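Local coordinates for leucyl aminopeptidase (Trypanosoma brucei brucei, PDB 5NTD), which removes N-terminal amino acids, leucine in particular, from peptides as a metal-dependent M17 aminopeptidase, and is bound here by the inhibitor bestatin, at the interface of chains A and B. Coordinates in Å, arbitrary orientation; residue numbers count along the deposited sequence, not the author numbering. Chains: chain A/B, leucyl aminopeptidase.

Contacts 1 and 2 lie about 21 Å apart, measured between the centres of their C-alpha atoms, and are largely equivalent halves of one two-fold interface with the chains exchanged. Each sets residues 112-114 of one subunit against 444-446 of the other. Contact 1 adds, on the chain that receives the arginine, the end of strand 415-419 and the start of helix 422-435. Contact 2 adds A:His414 on the side of the 112-115 segment and B:Glu447, in helix 446-449, on the other. By symmetry each set of bonds occurs twice, which fits a reciprocal clasp between subunits of the hexameric assembly.

Contact 1: the interface of chains A and B. Residues chain A 419-422, 425, 444-446; chain B 112-114.
The guanidinium of B:Arg113 lies between A:Glu425 and A:Tyr444, with the backbone of A:Glu422 over one of its faces; A:Glu422 N stands above the centre, 3.9 Å from B:Arg113 CZ, but this residue is poorly ordered and little rests on that face. At the guanidinium edge, in plane, are the A:Val419 carbonyl group and A:Glu425 OE1. The A:Tyr444 ring is turned 20° from the guanidinium, and B:Arg113 NH2 approaches A:Tyr444 CD2 to 3.5 Å. One ring face carries A:Val419 O and A:Asn420 CA toward the rim, the other A:Pro446 CD.

End-on, B:Arg113 NH1 donates to A:Val419 O at 2.9 Å. B:Arg113 NH2 donates to the same A:Val419 O at 3.0 Å. The oxygen lies in the guanidinium plane, while both nitrogens come in tilted to the same side of the carbonyl plane, a fork that should restrain rotation of the group. B:Arg113 NH1 also forms a salt bridge with A:Glu425 OE1 (2.8 Å), arriving from above the carboxylate plane; the bond is bent, 125° at the hydrogen, and probably rests largely on charge. The arginine's straight chain carries the guanidinium across to strand 415-419 and helix 422-435.

Next to it, B:Ser112 OG donates to A:Tyr444 O at 2.8 Å, in the carbonyl plane on a lone pair. OG lies between the backbone N and the carbonyl carbon (chi1 89°), where it can also accept from B:Asn114 N. B:Asn114 OD1 lies 2.9 Å from A:Tyr444 O; two acceptors cannot bond, making the modelled amide orientation doubtful.

Together the arginine and serine join two subunits of the leucyl aminopeptidase hexamer, probably helping to stabilise its assembly.

Contact 2: the interface of chains A and B. Residues chain A 111-115, 414; chain B 443-447.
B:Glu447 OE2 is gripped by two groups of chain A: the backbone N of A:Ser112 at 2.9 Å and the side-chain amide ND2 of A:Asn115 at 2.8 Å. In this subunit interface of an M17 leucyl aminopeptidase, a family of hexamers, the one oxygen ties together the two ends of the partner's 112-115 segment. A:Ser112 N comes in on the syn side and A:Asn115 ND2 on the anti side, both tilted somewhat from the carboxylate plane. Both bonds are nearly straight, with 172° and 171° at the hydrogen. The amide and carboxylate planes lie almost flat with each other, and OE2 is close to the plane of the A:Asn115 amide, consistent with a straight amide N-H bond. B:Glu447 reaches this position through a kink at its second torsion (-91°), which turns the carboxylate toward A:Ser112.

The hydroxyl OG of A:Ser112 bonds to B:Tyr444 O at 2.7 Å, the two-fold equivalent of the serine bond of contact 1, here with the donor tilted slightly from the carbonyl plane. Its CB rests near B:Cys445 CA and B:Pro446 CD, so the serine is flanked by apolar atoms while its polar groups point to the partner's carbonyl and carboxylate.

Beyond A:Asn114, B:Leu443 lies crosswise to the A:His414 side chain. Its CD1 methyl sits over the centre of the imidazole, 3.7 Å from the ring centroid, in a CH-pi contact; B:Leu443 CD2, the other branch, meets A:His414 ND1 at 3.6 Å. A second-shell bond probably fixes the ring's rotation: A:His414 NE2 donates in its own plane to A:Asn114 O at 2.9 Å, arriving above the carbonyl plane and off its lone pairs. B:Leu443 CD1 also touches A:Asn114 CB (3.8 Å), as the leucine and asparagine side chains run antiparallel, alongside each other.

Contact 1: the interface of chains A and B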
# COMPACT_ATOMS: atom_id res chain seq x y z
N VAL A 419 -16.76 -16.41 -26.17
CA VAL A 419 -17.81 -16.94 -27.04
C VAL A 419 -17.83 -18.46 -27.03
O VAL A 419 -16.81 -19.11 -27.22
CB VAL A 419 -17.63 -16.45 -28.49
CG1 VAL A 419 -18.89 -16.65 -29.32
CG2 VAL A 419 -17.27 -14.98 -28.50
N ASN A 420 -19.02 -19.02 -26.87
CA ASN A 420 -19.15 -20.50 -26.79
C ASN A 420 -19.09 -21.25 -28.16
O ASN A 420 -19.04 -22.43 -28.19
CB ASN A 420 -20.40 -20.89 -26.04
CG ASN A 420 -21.66 -20.56 -26.81
OD1 ASN A 420 -21.65 -19.82 -27.78
ND2 ASN A 420 -22.76 -21.13 -26.38
N GLU A 421 -19.10 -20.53 -29.25
CA GLU A 421 -19.07 -21.10 -30.60
C GLU A 421 -18.10 -20.33 -31.48
O GLU A 421 -18.15 -19.13 -31.53
CB GLU A 421 -20.44 -21.05 -31.27
CG GLU A 421 -21.43 -21.98 -30.60
CD GLU A 421 -22.78 -22.04 -31.28
OE1 GLU A 421 -22.98 -21.31 -32.30
OE2 GLU A 421 -23.66 -22.77 -30.75
N GLU A 422 -17.26 -21.05 -32.22
CA GLU A 422 -16.27 -20.44 -33.11
C GLU A 422 -16.96 -19.54 -34.18
O GLU A 422 -16.47 -18.48 -34.50
CB GLU A 422 -15.38 -21.52 -33.75
CG GLU A 422 -13.93 -21.16 -34.19
CD GLU A 422 -13.85 -20.32 -35.46
OE1 GLU A 422 -14.83 -20.12 -36.18
OE2 GLU A 422 -12.78 -19.85 -35.79
N GLU A 425 -18.21 -16.22 -32.95
CA GLU A 425 -17.03 -15.45 -32.61
C GLU A 425 -16.44 -14.77 -33.86
O GLU A 425 -16.13 -13.58 -33.88
CB GLU A 425 -15.98 -16.30 -31.92
CG GLU A 425 -14.72 -15.54 -31.48
CD GLU A 425 -13.72 -16.46 -30.84
OE1 GLU A 425 -13.88 -16.79 -29.66
OE2 GLU A 425 -12.75 -16.86 -31.49
N TYR A 444 -11.60 -19.19 -24.35
CA TYR A 444 -12.82 -19.94 -24.01
C TYR A 444 -12.42 -21.36 -23.60
O TYR A 444 -11.96 -22.16 -24.41
CB TYR A 444 -13.80 -20.01 -25.16
CG TYR A 444 -15.09 -20.72 -24.78
CD1 TYR A 444 -16.10 -20.06 -24.10
CD2 TYR A 444 -15.29 -22.08 -25.09
CE1 TYR A 444 -17.26 -20.69 -23.73
CE2 TYR A 444 -16.45 -22.72 -24.72
CZ TYR A 444 -17.43 -22.02 -24.03
OH TYR A 444 -18.61 -22.64 -23.68
N CYS A 445 -12.55 -21.63 -22.32
CA CYS A 445 -12.11 -22.91 -21.73
C CYS A 445 -12.81 -23.15 -20.37
O CYS A 445 -12.14 -23.17 -19.33
CB CYS A 445 -10.58 -22.97 -21.57
SG CYS A 445 -9.99 -24.67 -21.36
N PRO A 446 -14.13 -23.31 -20.41
CA PRO A 446 -14.95 -23.51 -19.21
C PRO A 446 -14.45 -24.56 -18.21
O PRO A 446 -14.53 -24.35 -17.03
CB PRO A 446 -16.30 -23.98 -19.75
CG PRO A 446 -16.32 -23.63 -21.16
CD PRO A 446 -14.91 -23.52 -21.64
N SER B 112 -12.83 -28.03 -24.46
CA SER B 112 -13.22 -26.88 -25.28
C SER B 112 -12.33 -26.86 -26.53
O SER B 112 -11.32 -27.53 -26.59
CB SER B 112 -13.05 -25.55 -24.51
OG SER B 112 -11.71 -24.96 -24.63
N ARG B 113 -12.70 -26.04 -27.50
CA ARG B 113 -11.99 -25.93 -28.79
C ARG B 113 -10.56 -25.38 -28.64
O ARG B 113 -9.75 -25.54 -29.54
CB ARG B 113 -12.72 -25.05 -29.77
CG ARG B 113 -12.78 -23.59 -29.37
CD ARG B 113 -13.74 -22.84 -30.28
NE ARG B 113 -13.83 -21.39 -30.07
CZ ARG B 113 -14.70 -20.79 -29.26
NH1 ARG B 113 -14.69 -19.46 -29.16
NH2 ARG B 113 -15.57 -21.49 -28.53
N ASN B 114 -10.25 -24.83 -27.47
CA ASN B 114 -8.87 -24.40 -27.18
C ASN B 114 -8.05 -25.37 -26.36
O ASN B 114 -6.94 -25.05 -25.92
CB ASN B 114 -8.88 -23.04 -26.51
CG ASN B 114 -9.63 -22.03 -27.34
OD1 ASN B 114 -10.68 -21.51 -26.94
ND2 ASN B 114 -9.13 -21.79 -28.52

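Contact 2: the interface of chains A and B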
# COMPACT_ATOMS: atom_id res chain seq x y z
N ALA A 111 -2.11 -1.58 -41.11
CA ALA A 111 -3.24 -2.15 -40.36
C ALA A 111 -3.04 -3.64 -40.22
O ALA A 111 -3.00 -4.34 -41.19
CB ALA A 111 -4.55 -1.87 -41.07
N SER A 112 -2.91 -4.11 -39.01
CA SER A 112 -2.66 -5.53 -38.69
C SER A 112 -3.94 -6.31 -39.03
O SER A 112 -5.02 -5.74 -39.13
CB SER A 112 -2.28 -5.72 -37.20
OG SER A 112 -3.44 -5.92 -36.30
N ARG A 113 -3.82 -7.61 -39.08
CA ARG A 113 -4.99 -8.52 -39.35
C ARG A 113 -6.13 -8.43 -38.31
O ARG A 113 -7.21 -8.90 -38.55
CB ARG A 113 -4.54 -9.98 -39.45
CG ARG A 113 -4.05 -10.58 -38.14
CD ARG A 113 -3.39 -11.91 -38.39
NE ARG A 113 -2.97 -12.61 -37.18
CZ ARG A 113 -1.75 -12.58 -36.64
NH1 ARG A 113 -1.48 -13.31 -35.56
NH2 ARG A 113 -0.80 -11.82 -37.16
N ASN A 114 -5.85 -7.85 -37.15
CA ASN A 114 -6.87 -7.65 -36.13
C ASN A 114 -7.50 -6.25 -36.12
O ASN A 114 -8.27 -5.91 -35.23
CB ASN A 114 -6.32 -7.97 -34.74
CG ASN A 114 -5.81 -9.37 -34.66
OD1 ASN A 114 -4.62 -9.60 -34.47
ND2 ASN A 114 -6.69 -10.32 -34.87
N ASN A 115 -7.19 -5.47 -37.14
CA ASN A 115 -7.62 -4.10 -37.22
C ASN A 115 -8.47 -3.83 -38.44
O ASN A 115 -8.61 -4.67 -39.32
CB ASN A 115 -6.42 -3.16 -37.19
CG ASN A 115 -6.74 -1.78 -36.57
OD1 ASN A 115 -7.89 -1.45 -36.32
ND2 ASN A 115 -5.71 -0.99 -36.36
N HIS A 414 -9.62 -2.78 -28.43
CA HIS A 414 -10.25 -4.07 -28.76
C HIS A 414 -11.01 -4.63 -27.60
O HIS A 414 -10.44 -4.96 -26.58
CB HIS A 414 -9.21 -5.10 -29.17
CG HIS A 414 -8.57 -4.82 -30.48
ND1 HIS A 414 -7.61 -3.86 -30.64
CD2 HIS A 414 -8.74 -5.40 -31.69
CE1 HIS A 414 -7.22 -3.84 -31.90
NE2 HIS A 414 -7.89 -4.76 -32.56
N LEU B 443 -3.53 -10.40 -28.64
CA LEU B 443 -3.70 -9.39 -29.71
C LEU B 443 -2.37 -9.05 -30.41
O LEU B 443 -1.41 -8.72 -29.77
CB LEU B 443 -4.29 -8.10 -29.14
CG LEU B 443 -4.42 -6.90 -30.10
CD1 LEU B 443 -5.49 -7.17 -31.14
CD2 LEU B 443 -4.74 -5.63 -29.32
N TYR B 444 -2.38 -9.20 -31.72
CA TYR B 444 -1.32 -8.70 -32.58
C TYR B 444 -1.82 -7.44 -33.27
O TYR B 444 -2.65 -7.50 -34.18
CB TYR B 444 -0.86 -9.73 -33.63
CG TYR B 444 0.31 -9.27 -34.48
CD1 TYR B 444 1.61 -9.34 -33.99
CD2 TYR B 444 0.10 -8.73 -35.77
CE1 TYR B 444 2.68 -8.89 -34.74
CE2 TYR B 444 1.17 -8.30 -36.53
CZ TYR B 444 2.45 -8.38 -36.01
OH TYR B 444 3.53 -7.93 -36.72
N CYS B 445 -1.25 -6.32 -32.85
CA CYS B 445 -1.65 -5.00 -33.40
C CYS B 445 -0.56 -3.96 -33.16
O CYS B 445 -0.73 -3.02 -32.40
CB CYS B 445 -2.97 -4.55 -32.80
SG CYS B 445 -3.74 -3.22 -33.77
N PRO B 446 0.59 -4.11 -33.86
CA PRO B 446 1.77 -3.25 -33.66
C PRO B 446 1.49 -1.77 -33.75
O PRO B 446 2.09 -1.00 -33.04
CB PRO B 446 2.71 -3.64 -34.82
CG PRO B 446 2.24 -4.94 -35.30
CD PRO B 446 0.79 -5.09 -34.94
N GLU B 447 0.59 -1.39 -34.62
CA GLU B 447 0.24 0.03 -34.76
C GLU B 447 -0.28 0.61 -33.42
O GLU B 447 -0.18 1.80 -33.19
CB GLU B 447 -0.73 0.32 -35.92
CG GLU B 447 -2.08 -0.38 -35.83
CD GLU B 447 -2.14 -1.76 -36.51
OE1 GLU B 447 -1.13 -2.47 -36.50
OE2 GLU B 447 -3.25 -2.11 -36.99